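Long-range contacts in putative S41 protease (Bacteroides fragilis NCTC 9343, PDB 3K50), which probably hydrolyses peptide bonds as a serine peptidase of family S41, with a PDZ-like domain alongside its peptidase core: residues V22-L28 against L344-N350; D57-S61 against G327-A331; P72-F76 against G100-E104; Y194-A199 against C241-L245. One frame throughout, in Å; residues are numbered along the deposited sequence. Where two conformers were deposited one is given.

From the N terminus, the chain first enters contact 1, where the end of helix 18-26 meets strand 342-352 and closes a loop of more than three hundred residues. Contact 2 is nested inside it, bringing the loop before strand 62-65 against the start of strand 330-336. The two touch, since strands 330-336 and 342-352 are neighbours in one antiparallel sheet, and together they tie the N-terminal region to the peptidase part. Contacts 3 and 4 lie in series within both loops: contact 3 closes a short loop in the PDZ-like region, and contact 4 joins a strand end to helix 239-249. The centres of contacts 3 and 4 lie about 23 Å apart.

Contact 1: residues V22-L28 against L344-N350; sequences VMRQEYL and LNLVVCN
Helix-on-strand packing joins Val22-Leu28, the end of helix 18-26 and the turn after it, to Leu344-Asn350 of strand 342-352, bringing the N-terminal region onto the antiparallel sheet of the peptidase part. The two axes run almost parallel, 11° apart. Leu346 lies at the middle: its CD1 comes within 3.4 Å of Tyr27 CD1, the two side chains crossing at about a right angle, while its CD2 packs 3.9 Å from Glu26 CB. One turn back, Val22 CG1 meets Leu344 CD2 at 3.6 Å, these side chains running antiparallel alongside one another. Met23, a selenomethionine, sets its CG 3.8 Å from Leu346 CD1 and bends at chi3 (73°), which brings its CE near the rim of one face of the Tyr27 ring.

Where the helix ends, Leu28 N donates a nearly straight hydrogen bond of 3.0 Å to Val347 O, and the same oxygen sits at the edge of the Tyr27 ring, 3.3 Å from CD1. The Leu28 side chain, with the most surface buried, slants across Val347 and reaches Asn350, its CB 3.7 Å from Val347 CG1 and its CD2 near Asn350 ND2. Val348 and Cys349 form a classic beta bulge opposite Ala331. The Tyr27 hydroxyl bonds to Asp57, and Glu26 forms a salt bridge with Arg268. The interface is thus mainly apolar, with a single direct hydrogen bond, at the helix exit, where Val347 O meets both an amide and a ring edge.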
loop_
_atom_site.group_PDB
_atom_site.type_symbol
_atom_site.label_atom_id
_atom_site.label_comp_id
_atom_site.label_asym_id
_atom_site.label_seq_id
_atom_site.Cartn_x
_atom_site.Cartn_y
_atom_site.Cartn_z
ATOM N N VAL A 22 27.021 -4.321 -5.120
ATOM C CA VAL A 22 26.052 -3.270 -4.944
ATOM C C VAL A 22 25.696 -3.130 -3.447
ATOM O O VAL A 22 25.538 -2.017 -2.976
ATOM C CB VAL A 22 24.812 -3.482 -5.834
ATOM C CG1 VAL A 22 24.123 -4.787 -5.483
ATOM C CG2 VAL A 22 23.850 -2.287 -5.692
HETATM N N MSE A 23 25.632 -4.233 -2.687
HETATM C CA MSE A 23 25.272 -4.133 -1.263
HETATM C C MSE A 23 26.419 -3.554 -0.429
HETATM O O MSE A 23 26.222 -2.709 0.404
HETATM C CB MSE A 23 24.854 -5.515 -0.682
HETATM C CG MSE A 23 23.438 -5.929 -1.079
HETATM SE SE MSE A 23 22.938 -7.646 -0.251
HETATM C CE MSE A 23 22.690 -7.060 1.611
ATOM N N ARG A 24 27.631 -4.025 -0.650
ATOM C CA ARG A 24 28.742 -3.535 0.159
ATOM C C ARG A 24 28.947 -1.997 -0.088
ATOM O O ARG A 24 29.390 -1.290 0.793
ATOM C CB ARG A 24 29.994 -4.428 -0.021
ATOM C CG ARG A 24 29.790 -5.773 0.678
ATOM C CD ARG A 24 30.977 -6.739 0.670
ATOM N NE ARG A 24 30.667 -8.058 1.250
ATOM C CZ ARG A 24 30.598 -8.345 2.547
ATOM N NH1 ARG A 24 30.825 -7.435 3.480
ATOM N NH2 ARG A 24 30.302 -9.579 2.920
ATOM N N GLN A 25 28.555 -1.485 -1.256
ATOM C CA GLN A 25 28.719 -0.080 -1.538
ATOM C C GLN A 25 27.524 0.742 -1.075
ATOM O O GLN A 25 27.707 1.803 -0.481
ATOM C CB GLN A 25 28.958 0.154 -3.050
ATOM C CG GLN A 25 28.928 1.676 -3.491
ATOM C CD GLN A 25 29.915 2.629 -2.740
ATOM O OE1 GLN A 25 29.549 3.762 -2.397
ATOM N NE2 GLN A 25 31.146 2.158 -2.475
ATOM N N GLU A 26 26.309 0.249 -1.318
ATOM C CA GLU A 26 25.100 1.056 -1.165
ATOM C C GLU A 26 24.191 0.793 0.025
ATOM O O GLU A 26 23.333 1.606 0.310
ATOM C CB GLU A 26 24.208 0.831 -2.389
ATOM C CG GLU A 26 24.843 1.034 -3.737
ATOM C CD GLU A 26 25.147 2.482 -4.068
ATOM O OE1 GLU A 26 24.718 3.370 -3.341
ATOM O OE2 GLU A 26 25.819 2.729 -5.083
ATOM N N TYR A 27 24.349 -0.346 0.681
ATOM C CA TYR A 27 23.505 -0.741 1.785
ATOM C C TYR A 27 23.674 0.135 3.017
ATOM O O TYR A 27 24.806 0.388 3.443
ATOM C CB TYR A 27 23.876 -2.174 2.183
ATOM C CG TYR A 27 22.946 -2.945 3.102
ATOM C CD1 TYR A 27 21.554 -2.808 3.032
ATOM C CD2 TYR A 27 23.445 -3.947 3.895
ATOM C CE1 TYR A 27 20.715 -3.586 3.852
ATOM C CE2 TYR A 27 22.594 -4.793 4.690
ATOM C CZ TYR A 27 21.235 -4.599 4.641
ATOM O OH TYR A 27 20.388 -5.407 5.370
ATOM N N LEU A 28 22.543 0.550 3.614
ATOM C CA LEU A 28 22.555 1.329 4.837
ATOM C C LEU A 28 23.406 0.635 5.868
ATOM O O LEU A 28 24.255 1.273 6.512
ATOM C CB LEU A 28 21.151 1.528 5.439
ATOM C CG LEU A 28 21.035 2.361 6.720
ATOM C CD1 LEU A 28 21.520 3.811 6.556
ATOM C CD2 LEU A 28 19.622 2.325 7.259
ATOM N N LEU A 344 16.922 -5.453 -7.166
ATOM C CA LEU A 344 17.282 -5.485 -5.738
ATOM C C LEU A 344 16.746 -4.207 -5.123
ATOM O O LEU A 344 17.227 -3.126 -5.462
ATOM C CB LEU A 344 18.784 -5.508 -5.538
ATOM C CG LEU A 344 19.339 -5.325 -4.099
ATOM C CD1 LEU A 344 18.674 -6.356 -3.160
ATOM C CD2 LEU A 344 20.863 -5.471 -4.045
ATOM N N ASN A 345 15.679 -4.329 -4.325
ATOM C CA ASN A 345 15.105 -3.220 -3.577
ATOM C C ASN A 345 15.853 -3.245 -2.247
ATOM O O ASN A 345 15.586 -4.092 -1.396
ATOM C CB ASN A 345 13.609 -3.377 -3.413
ATOM C CG ASN A 345 12.849 -3.096 -4.722
ATOM O OD1 ASN A 345 12.273 -3.998 -5.346
ATOM N ND2 ASN A 345 12.910 -1.863 -5.162
ATOM N N LEU A 346 16.871 -2.390 -2.143
ATOM C CA LEU A 346 17.790 -2.386 -1.000
ATOM C C LEU A 346 17.608 -1.249 0.004
ATOM O O LEU A 346 17.407 -0.116 -0.402
ATOM C CB LEU A 346 19.192 -2.325 -1.564
ATOM C CG LEU A 346 20.396 -2.400 -0.608
ATOM C CD1 LEU A 346 20.509 -3.790 -0.045
ATOM C CD2 LEU A 346 21.684 -2.019 -1.436
ATOM N N VAL A 347 17.658 -1.544 1.303
ATOM C CA VAL A 347 17.633 -0.484 2.316
ATOM C C VAL A 347 18.867 0.395 2.093
ATOM O O VAL A 347 20.003 -0.086 2.161
ATOM C CB VAL A 347 17.643 -1.032 3.768
ATOM C CG1 VAL A 347 17.762 0.098 4.789
ATOM C CG2 VAL A 347 16.418 -1.833 4.042
ATOM N N VAL A 348 18.638 1.680 1.857
ATOM C CA VAL A 348 19.702 2.662 1.624
ATOM C C VAL A 348 19.771 3.781 2.700
ATOM O O VAL A 348 20.875 4.254 3.042
ATOM C CB VAL A 348 19.586 3.296 0.194
ATOM C CG1 VAL A 348 19.875 2.210 -0.860
ATOM C CG2 VAL A 348 18.239 4.017 0.003
ATOM N N CYS A 349 18.646 4.169 3.283
ATOM C CA CYS A 349 18.674 5.231 4.297
ATOM C C CYS A 349 17.634 5.170 5.366
ATOM O O CYS A 349 16.583 4.582 5.215
ATOM C CB CYS A 349 18.549 6.616 3.665
ATOM S SG CYS A 349 17.026 7.013 2.754
ATOM N N ASN A 350 18.003 5.777 6.491
ATOM C CA ASN A 350 17.083 6.121 7.559
ATOM C C ASN A 350 16.232 7.296 7.096
ATOM O O ASN A 350 16.657 8.105 6.218
ATOM C CB ASN A 350 17.847 6.523 8.823
ATOM C CG ASN A 350 18.362 5.363 9.560
ATOM O OD1 ASN A 350 17.592 4.575 10.111
ATOM N ND2 ASN A 350 19.626 5.231 9.596
HETATM O O HOH W 1 23.512 3.961 2.597
#

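Contact 2: residues D57-S61 against G327-A331; sequences DNGFS and GEYVA
Phe60 carries most of this contact, its ring lying among Gly327, Glu328, Val330 and Tyr329. Glu328 runs antiparallel alongside it, its CG 3.6 Å from Phe60 CD1; with CG anti to the backbone N (chi1 -170°) and the chain extended beyond it, the carboxylate reaches past the ring toward the backbone of Phe60. There a water donates to both Phe60 O and Glu328 OE1, at 2.9 and 2.8 Å, and OE1 also forms a salt bridge with Arg302. Val330 CG2 touches the ring at Phe60 CD2, 3.7 Å away. At the far end of the ring, Gly327 O lies 3.6 Å from Phe60 CZ, and the edge of Phe60 is turned toward the face of Tyr329 in an offset edge-to-face pair, the planes 79° apart.

Asp57 shapes the loop that presents Phe60. Its OD1 accepts from Ser61 N at 2.9 Å and weakly from Phe60 N, while OD2 accepts from Ser61 OG at 2.7 Å; Asn58 N lies over the centre of the Phe60 ring. Ser61 OG accepts from Val347 N. The loop between helix 45-52 and strand 62-65 thus lies against the residues that lead into strand 330-336, with Val347 of the adjoining strand 342-352 touching both Phe60 and Val330.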
loop_
_atom_site.group_PDB
_atom_site.type_symbol
_atom_site.label_atom_id
_atom_site.label_comp_id
_atom_site.label_asym_id
_atom_site.label_seq_id
_atom_site.Cartn_x
_atom_site.Cartn_y
_atom_site.Cartn_z
ATOM N N ASP A 57 17.326 -6.172 9.196
ATOM C CA ASP A 57 16.562 -6.144 7.928
ATOM C C ASP A 57 15.500 -7.236 7.910
ATOM O O ASP A 57 15.718 -8.273 7.330
ATOM C CB ASP A 57 17.541 -6.317 6.769
ATOM C CG ASP A 57 17.017 -5.778 5.456
ATOM O OD1 ASP A 57 15.792 -5.886 5.180
ATOM O OD2 ASP A 57 17.865 -5.267 4.702
ATOM N N ASN A 58 14.350 -6.935 8.524
ATOM C CA ASN A 58 13.211 -7.837 8.662
ATOM C C ASN A 58 12.363 -7.850 7.392
ATOM O O ASN A 58 11.211 -7.400 7.371
ATOM C CB ASN A 58 12.362 -7.420 9.870
ATOM C CG ASN A 58 11.264 -8.431 10.206
ATOM O OD1 ASN A 58 11.442 -9.630 10.044
ATOM N ND2 ASN A 58 10.125 -7.938 10.669
ATOM N N GLY A 59 12.943 -8.337 6.304
ATOM C CA GLY A 59 12.212 -8.351 5.058
ATOM C C GLY A 59 12.039 -6.999 4.418
ATOM O O GLY A 59 11.186 -6.843 3.525
ATOM N N PHE A 60 12.868 -6.026 4.796
ATOM C CA PHE A 60 12.766 -4.719 4.154
ATOM C C PHE A 60 13.377 -4.794 2.738
ATOM O O PHE A 60 12.723 -4.509 1.724
ATOM C CB PHE A 60 13.385 -3.627 4.997
ATOM C CG PHE A 60 12.949 -3.620 6.438
ATOM C CD1 PHE A 60 11.645 -3.929 6.803
ATOM C CD2 PHE A 60 13.831 -3.237 7.416
ATOM C CE1 PHE A 60 11.273 -3.917 8.121
ATOM C CE2 PHE A 60 13.455 -3.205 8.749
ATOM C CZ PHE A 60 12.175 -3.522 9.098
ATOM N N SER A 61 14.614 -5.231 2.655
ATOM C CA SER A 61 15.240 -5.445 1.369
ATOM C C SER A 61 14.648 -6.659 0.720
ATOM O O SER A 61 14.389 -7.660 1.379
ATOM C CB SER A 61 16.735 -5.665 1.558
ATOM O OG SER A 61 17.324 -4.541 2.143
ATOM N N GLY A 327 5.816 -1.804 9.951
ATOM C CA GLY A 327 7.090 -1.615 10.691
ATOM C C GLY A 327 8.324 -1.367 9.815
ATOM O O GLY A 327 9.468 -1.509 10.268
ATOM N N GLU A 328 8.134 -0.992 8.557
ATOM C CA GLU A 328 9.288 -0.720 7.673
ATOM C C GLU A 328 9.796 0.739 7.899
ATOM O O GLU A 328 9.370 1.633 7.252
ATOM C CB GLU A 328 8.935 -1.030 6.201
ATOM C CG GLU A 328 10.118 -1.020 5.276
ATOM C CD GLU A 328 9.712 -1.513 3.924
ATOM O OE1 GLU A 328 9.525 -2.736 3.803
ATOM O OE2 GLU A 328 9.539 -0.672 3.010
ATOM N N TYR A 329 10.727 0.946 8.841
ATOM C CA TYR A 329 11.100 2.297 9.270
ATOM C C TYR A 329 12.305 2.899 8.531
ATOM O O TYR A 329 12.818 3.929 8.967
ATOM C CB TYR A 329 11.356 2.306 10.812
ATOM C CG TYR A 329 12.414 1.358 11.257
ATOM C CD1 TYR A 329 12.108 0.039 11.590
ATOM C CD2 TYR A 329 13.743 1.753 11.357
ATOM C CE1 TYR A 329 13.075 -0.828 12.003
ATOM C CE2 TYR A 329 14.756 0.841 11.723
ATOM C CZ TYR A 329 14.427 -0.430 12.062
ATOM O OH TYR A 329 15.429 -1.306 12.457
ATOM N N VAL A 330 12.781 2.204 7.486
ATOM C CA VAL A 330 13.919 2.614 6.653
ATOM C C VAL A 330 13.435 2.586 5.205
ATOM O O VAL A 330 12.359 2.013 4.931
ATOM C CB VAL A 330 15.144 1.717 6.865
ATOM C CG1 VAL A 330 15.845 2.033 8.212
ATOM C CG2 VAL A 330 14.745 0.250 6.770
ATOM N N ALA A 331 14.145 3.272 4.301
ATOM C CA ALA A 331 13.713 3.338 2.917
ATOM C C ALA A 331 14.586 2.480 2.041
ATOM O O ALA A 331 15.810 2.395 2.267
ATOM C CB ALA A 331 13.754 4.806 2.422
HETATM O O HOH W 2 9.944 -3.858 1.263
#

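Contact 3: residues P72-F76 against G100-E104; sequences PSYGF and GSPAE
An irregular turn through Tyr74 and Gly75, leading into strand 76-82, meets the N-terminal end of helix 102-105. The contact sets the entry to that strand, outermost in a five-stranded antiparallel sheet, against the short helix after strand 90-97, in what is probably the PDZ-like domain. The backbones come close at Gly75, which has positive phi (96°) and brings its CA to 3.7 Å from Ser101 CB. The one hydrogen bond across runs from Ala103 N to Tyr74 O, 2.9 Å long.

Around that carbonyl oxygen the helix start packs closely, with Pro102 CD 3.3 Å and Ser101 CB 3.4 Å from Tyr74 O. Pro102 also turns its CB to the edge of the Tyr74 ring, 4.2 Å from CD1. Further along, Ala103 CB rests against Phe76 CB at 3.9 Å, extending the apolar part of the contact into the strand. Met165 of strand 154-165 touches Tyr74, Phe76 and Pro102 together, and the Tyr74 hydroxyl bonds to Ser134 O.

Ser101 is the N-cap: its OG, set between the backbone N and the carbonyl carbon (chi1 61°), accepts from Glu104 N at 3.3 Å and bonds also to Val98 O. Glu104 in turn reaches back with OE1 to Gly100 N, 2.8 Å away. Side chains thus satisfy the amides of Gly100 and Glu104, whereas the first-turn amide of Ala103 is satisfied from across the contact by the carbonyl of Tyr74.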
loop_
_atom_site.group_PDB
_atom_site.type_symbol
_atom_site.label_atom_id
_atom_site.label_comp_id
_atom_site.label_asym_id
_atom_site.label_seq_id
_atom_site.Cartn_x
_atom_site.Cartn_y
_atom_site.Cartn_z
ATOM N N PRO A 72 -0.291 -10.856 -16.319
ATOM C CA PRO A 72 -1.748 -10.670 -16.555
ATOM C C PRO A 72 -2.623 -11.107 -15.393
ATOM O O PRO A 72 -2.260 -12.022 -14.642
ATOM C CB PRO A 72 -2.036 -11.511 -17.797
ATOM C CG PRO A 72 -0.721 -11.756 -18.436
ATOM C CD PRO A 72 0.340 -11.693 -17.358
ATOM N N SER A 73 -3.773 -10.448 -15.241
ATOM C CA SER A 73 -4.684 -10.737 -14.111
ATOM C C SER A 73 -6.072 -10.244 -14.418
ATOM O O SER A 73 -6.267 -9.542 -15.413
ATOM C CB SER A 73 -4.193 -10.110 -12.792
ATOM O OG SER A 73 -4.264 -8.690 -12.787
ATOM N N TYR A 74 -7.037 -10.673 -13.594
ATOM C CA TYR A 74 -8.451 -10.293 -13.785
ATOM C C TYR A 74 -8.768 -8.894 -13.202
ATOM O O TYR A 74 -9.773 -8.280 -13.548
ATOM C CB TYR A 74 -9.350 -11.341 -13.155
ATOM C CG TYR A 74 -9.452 -12.666 -13.917
ATOM C CD1 TYR A 74 -9.986 -12.725 -15.214
ATOM C CD2 TYR A 74 -9.096 -13.844 -13.309
ATOM C CE1 TYR A 74 -10.095 -13.960 -15.910
ATOM C CE2 TYR A 74 -9.240 -15.074 -13.952
ATOM C CZ TYR A 74 -9.733 -15.127 -15.240
ATOM O OH TYR A 74 -9.847 -16.342 -15.819
ATOM N N GLY A 75 -7.908 -8.419 -12.314
ATOM C CA GLY A 75 -8.011 -7.095 -11.746
ATOM C C GLY A 75 -8.709 -7.043 -10.401
ATOM O O GLY A 75 -9.241 -5.982 -10.044
ATOM N N PHE A 76 -8.758 -8.146 -9.641
ATOM C CA PHE A 76 -9.334 -8.055 -8.284
ATOM C C PHE A 76 -8.525 -8.789 -7.233
ATOM O O PHE A 76 -7.845 -9.754 -7.533
ATOM C CB PHE A 76 -10.768 -8.546 -8.243
ATOM C CG PHE A 76 -10.914 -10.068 -8.435
ATOM C CD1 PHE A 76 -10.936 -10.616 -9.692
ATOM C CD2 PHE A 76 -11.035 -10.917 -7.331
ATOM C CE1 PHE A 76 -11.071 -11.983 -9.869
ATOM C CE2 PHE A 76 -11.133 -12.273 -7.501
ATOM C CZ PHE A 76 -11.169 -12.804 -8.774
ATOM N N GLY A 100 -11.039 -0.361 -14.934
ATOM C CA GLY A 100 -10.809 -0.753 -16.291
ATOM C C GLY A 100 -10.413 -2.197 -16.510
ATOM O O GLY A 100 -10.076 -2.547 -17.632
ATOM N N SER A 101 -10.519 -3.040 -15.497
ATOM C CA SER A 101 -10.151 -4.442 -15.570
ATOM C C SER A 101 -11.302 -5.345 -16.003
ATOM O O SER A 101 -12.434 -4.912 -16.055
ATOM C CB SER A 101 -9.714 -4.901 -14.172
ATOM O OG SER A 101 -10.754 -4.790 -13.196
ATOM N N PRO A 102 -10.996 -6.603 -16.356
ATOM C CA PRO A 102 -12.019 -7.611 -16.539
ATOM C C PRO A 102 -13.012 -7.691 -15.360
ATOM O O PRO A 102 -14.207 -7.842 -15.594
ATOM C CB PRO A 102 -11.200 -8.921 -16.607
ATOM C CG PRO A 102 -9.931 -8.538 -17.193
ATOM C CD PRO A 102 -9.657 -7.131 -16.677
ATOM N N ALA A 103 -12.528 -7.579 -14.123
ATOM C CA ALA A 103 -13.389 -7.637 -12.927
ATOM C C ALA A 103 -14.447 -6.511 -12.945
ATOM O O ALA A 103 -15.666 -6.717 -12.739
ATOM C CB ALA A 103 -12.507 -7.551 -11.614
ATOM N N GLU A 104 -13.978 -5.316 -13.251
ATOM C CA GLU A 104 -14.838 -4.146 -13.305
ATOM C C GLU A 104 -15.862 -4.241 -14.451
ATOM O O GLU A 104 -17.031 -3.880 -14.273
ATOM C CB GLU A 104 -14.035 -2.876 -13.456
ATOM C CG GLU A 104 -14.918 -1.661 -13.241
ATOM C CD GLU A 104 -14.137 -0.390 -13.203
ATOM O OE1 GLU A 104 -13.687 0.025 -14.288
ATOM O OE2 GLU A 104 -13.998 0.187 -12.091
#

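Contact 4: residues Y194-A199 against C241-L245; sequences YNEFKA and CAQLL
The end of strand 187-194, with the loop that follows it, packs on helix 239-249 within the peptidase family S41 part of the chain. Cys241 has the most surface buried, lying between Tyr194, Phe197 and Ala199. With SG beside the backbone N and anti to the carbonyl carbon (chi1 -67°), the sulfur reaches toward the loop backbone, 3.5 Å from both Ala199 N and Lys198 C. Its CB meets the hydroxyl oxygen of Tyr194, OH, at 3.6 Å and Phe197 CB at 3.9 Å.

Strand 187-194 belongs to the mixed sheet of the ClpP/crotonase-like fold, where it runs parallel to strand 226-230; helix 239-249 follows strand 226-230, so the contact joins the end of one strand to the helix that comes after its parallel neighbour. Phe197, the centre of an inverse gamma turn, brings the edge of its ring to the helix. Ala242 N lies at that edge, 3.6 Å from Phe197 CD2, and Ala242 CB is 3.8 Å from Phe197 CE2. The side chain of Leu245, one turn on, crosses that of Phe197 at about a right angle, its CD2 3.9 Å from Phe197 CE2. Tyr194 CE2 stands 3.6 Å above the plane of the Phe197 ring, over its centre, while Ala304, Ala305 and Val308 of helix 304-312 also touch Phe197.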
loop_
_atom_site.group_PDB
_atom_site.type_symbol
_atom_site.label_atom_id
_atom_site.label_comp_id
_atom_site.label_asym_id
_atom_site.label_seq_id
_atom_site.Cartn_x
_atom_site.Cartn_y
_atom_site.Cartn_z
ATOM N N TYR A 194 -5.656 6.200 -1.550
ATOM C CA TYR A 194 -4.394 6.386 -2.283
ATOM C C TYR A 194 -3.585 5.132 -2.083
ATOM O O TYR A 194 -3.135 4.858 -0.972
ATOM C CB TYR A 194 -3.626 7.588 -1.733
ATOM C CG TYR A 194 -2.319 7.919 -2.461
ATOM C CD1 TYR A 194 -2.334 8.398 -3.731
ATOM C CD2 TYR A 194 -1.094 7.843 -1.811
ATOM C CE1 TYR A 194 -1.118 8.762 -4.407
ATOM C CE2 TYR A 194 0.112 8.195 -2.446
ATOM C CZ TYR A 194 0.091 8.660 -3.727
ATOM O OH TYR A 194 1.261 9.017 -4.351
ATOM N N ASN A 195 -3.378 4.370 -3.147
ATOM C CA ASN A 195 -2.887 2.984 -2.946
ATOM C C ASN A 195 -1.423 2.690 -3.197
ATOM O O ASN A 195 -0.990 1.603 -2.910
ATOM C CB ASN A 195 -3.759 2.015 -3.781
ATOM C CG ASN A 195 -3.882 0.628 -3.144
ATOM O OD1 ASN A 195 -4.085 0.516 -1.954
ATOM N ND2 ASN A 195 -3.709 -0.411 -3.936
ATOM N N GLU A 196 -0.668 3.658 -3.708
ATOM C CA GLU A 196 0.714 3.428 -4.030
ATOM C C GLU A 196 1.408 4.756 -4.216
ATOM O O GLU A 196 0.873 5.640 -4.865
ATOM C CB GLU A 196 0.827 2.604 -5.331
ATOM C CG GLU A 196 2.171 2.132 -5.580
ATOM C CD GLU A 196 2.348 1.439 -6.926
ATOM O OE1 GLU A 196 1.434 1.458 -7.775
ATOM O OE2 GLU A 196 3.447 0.887 -7.119
ATOM N N PHE A 197 2.581 4.911 -3.590
ATOM C CA PHE A 197 3.376 6.122 -3.769
ATOM C C PHE A 197 4.184 5.971 -5.068
ATOM O O PHE A 197 5.378 5.620 -5.063
ATOM C CB PHE A 197 4.277 6.367 -2.542
ATOM C CG PHE A 197 3.500 6.743 -1.295
ATOM C CD1 PHE A 197 2.852 5.796 -0.571
ATOM C CD2 PHE A 197 3.429 8.056 -0.871
ATOM C CE1 PHE A 197 2.113 6.143 0.551
ATOM C CE2 PHE A 197 2.697 8.409 0.244
ATOM C CZ PHE A 197 2.026 7.444 0.949
ATOM N N LYS A 198 3.547 6.306 -6.172
ATOM C CA LYS A 198 4.141 6.169 -7.490
ATOM C C LYS A 198 3.788 7.421 -8.294
ATOM O O LYS A 198 2.633 7.792 -8.351
ATOM C CB LYS A 198 3.584 4.890 -8.129
ATOM C CG LYS A 198 4.392 4.424 -9.339
ATOM C CD LYS A 198 3.829 3.159 -9.886
ATOM C CE LYS A 198 4.547 2.694 -11.117
ATOM N NZ LYS A 198 3.879 1.447 -11.582
ATOM N N ALA A 199 4.782 8.041 -8.913
ATOM C CA ALA A 199 4.641 9.329 -9.529
ATOM C C ALA A 199 3.956 9.259 -10.872
ATOM O O ALA A 199 3.196 10.149 -11.189
ATOM C CB ALA A 199 6.037 10.036 -9.617
ATOM N N CYS A 241 6.769 11.311 -3.671
ATOM C CA CYS A 241 5.305 11.271 -3.638
ATOM C C CYS A 241 4.838 11.565 -2.235
ATOM O O CYS A 241 3.895 12.321 -2.048
ATOM C CB CYS A 241 4.758 9.903 -4.091
ATOM S SG CYS A 241 5.095 9.597 -5.837
ATOM N N ALA A 242 5.505 10.973 -1.249
ATOM C CA ALA A 242 5.137 11.199 0.136
ATOM C C ALA A 242 5.292 12.680 0.558
ATOM O O ALA A 242 4.458 13.201 1.250
ATOM C CB ALA A 242 5.941 10.277 1.073
ATOM N N GLN A 243 6.361 13.330 0.117
ATOM C CA GLN A 243 6.594 14.725 0.385
ATOM C C GLN A 243 5.495 15.542 -0.225
ATOM O O GLN A 243 5.042 16.474 0.388
ATOM C CB GLN A 243 7.959 15.161 -0.176
ATOM C CG GLN A 243 8.311 16.616 0.155
ATOM C CD GLN A 243 9.577 17.090 -0.522
ATOM O OE1 GLN A 243 10.019 16.484 -1.496
ATOM N NE2 GLN A 243 10.135 18.202 -0.043
ATOM N N LEU A 244 5.123 15.249 -1.460
ATOM C CA LEU A 244 4.025 15.983 -2.126
ATOM C C LEU A 244 2.702 15.902 -1.314
ATOM O O LEU A 244 2.108 16.928 -0.960
ATOM C CB LEU A 244 3.804 15.450 -3.556
ATOM C CG LEU A 244 2.584 16.002 -4.338
ATOM C CD1 LEU A 244 2.636 17.518 -4.481
ATOM C CD2 LEU A 244 2.386 15.358 -5.684
ATOM N N LEU A 245 2.316 14.672 -0.964
ATOM C CA LEU A 245 1.114 14.383 -0.177
ATOM C C LEU A 245 1.126 15.155 1.171
ATOM O O LEU A 245 0.165 15.844 1.559
ATOM C CB LEU A 245 1.011 12.869 0.053
ATOM C CG LEU A 245 -0.222 12.380 0.803
ATOM C CD1 LEU A 245 -1.589 12.851 0.108
ATOM C CD2 LEU A 245 -0.174 10.860 1.032
#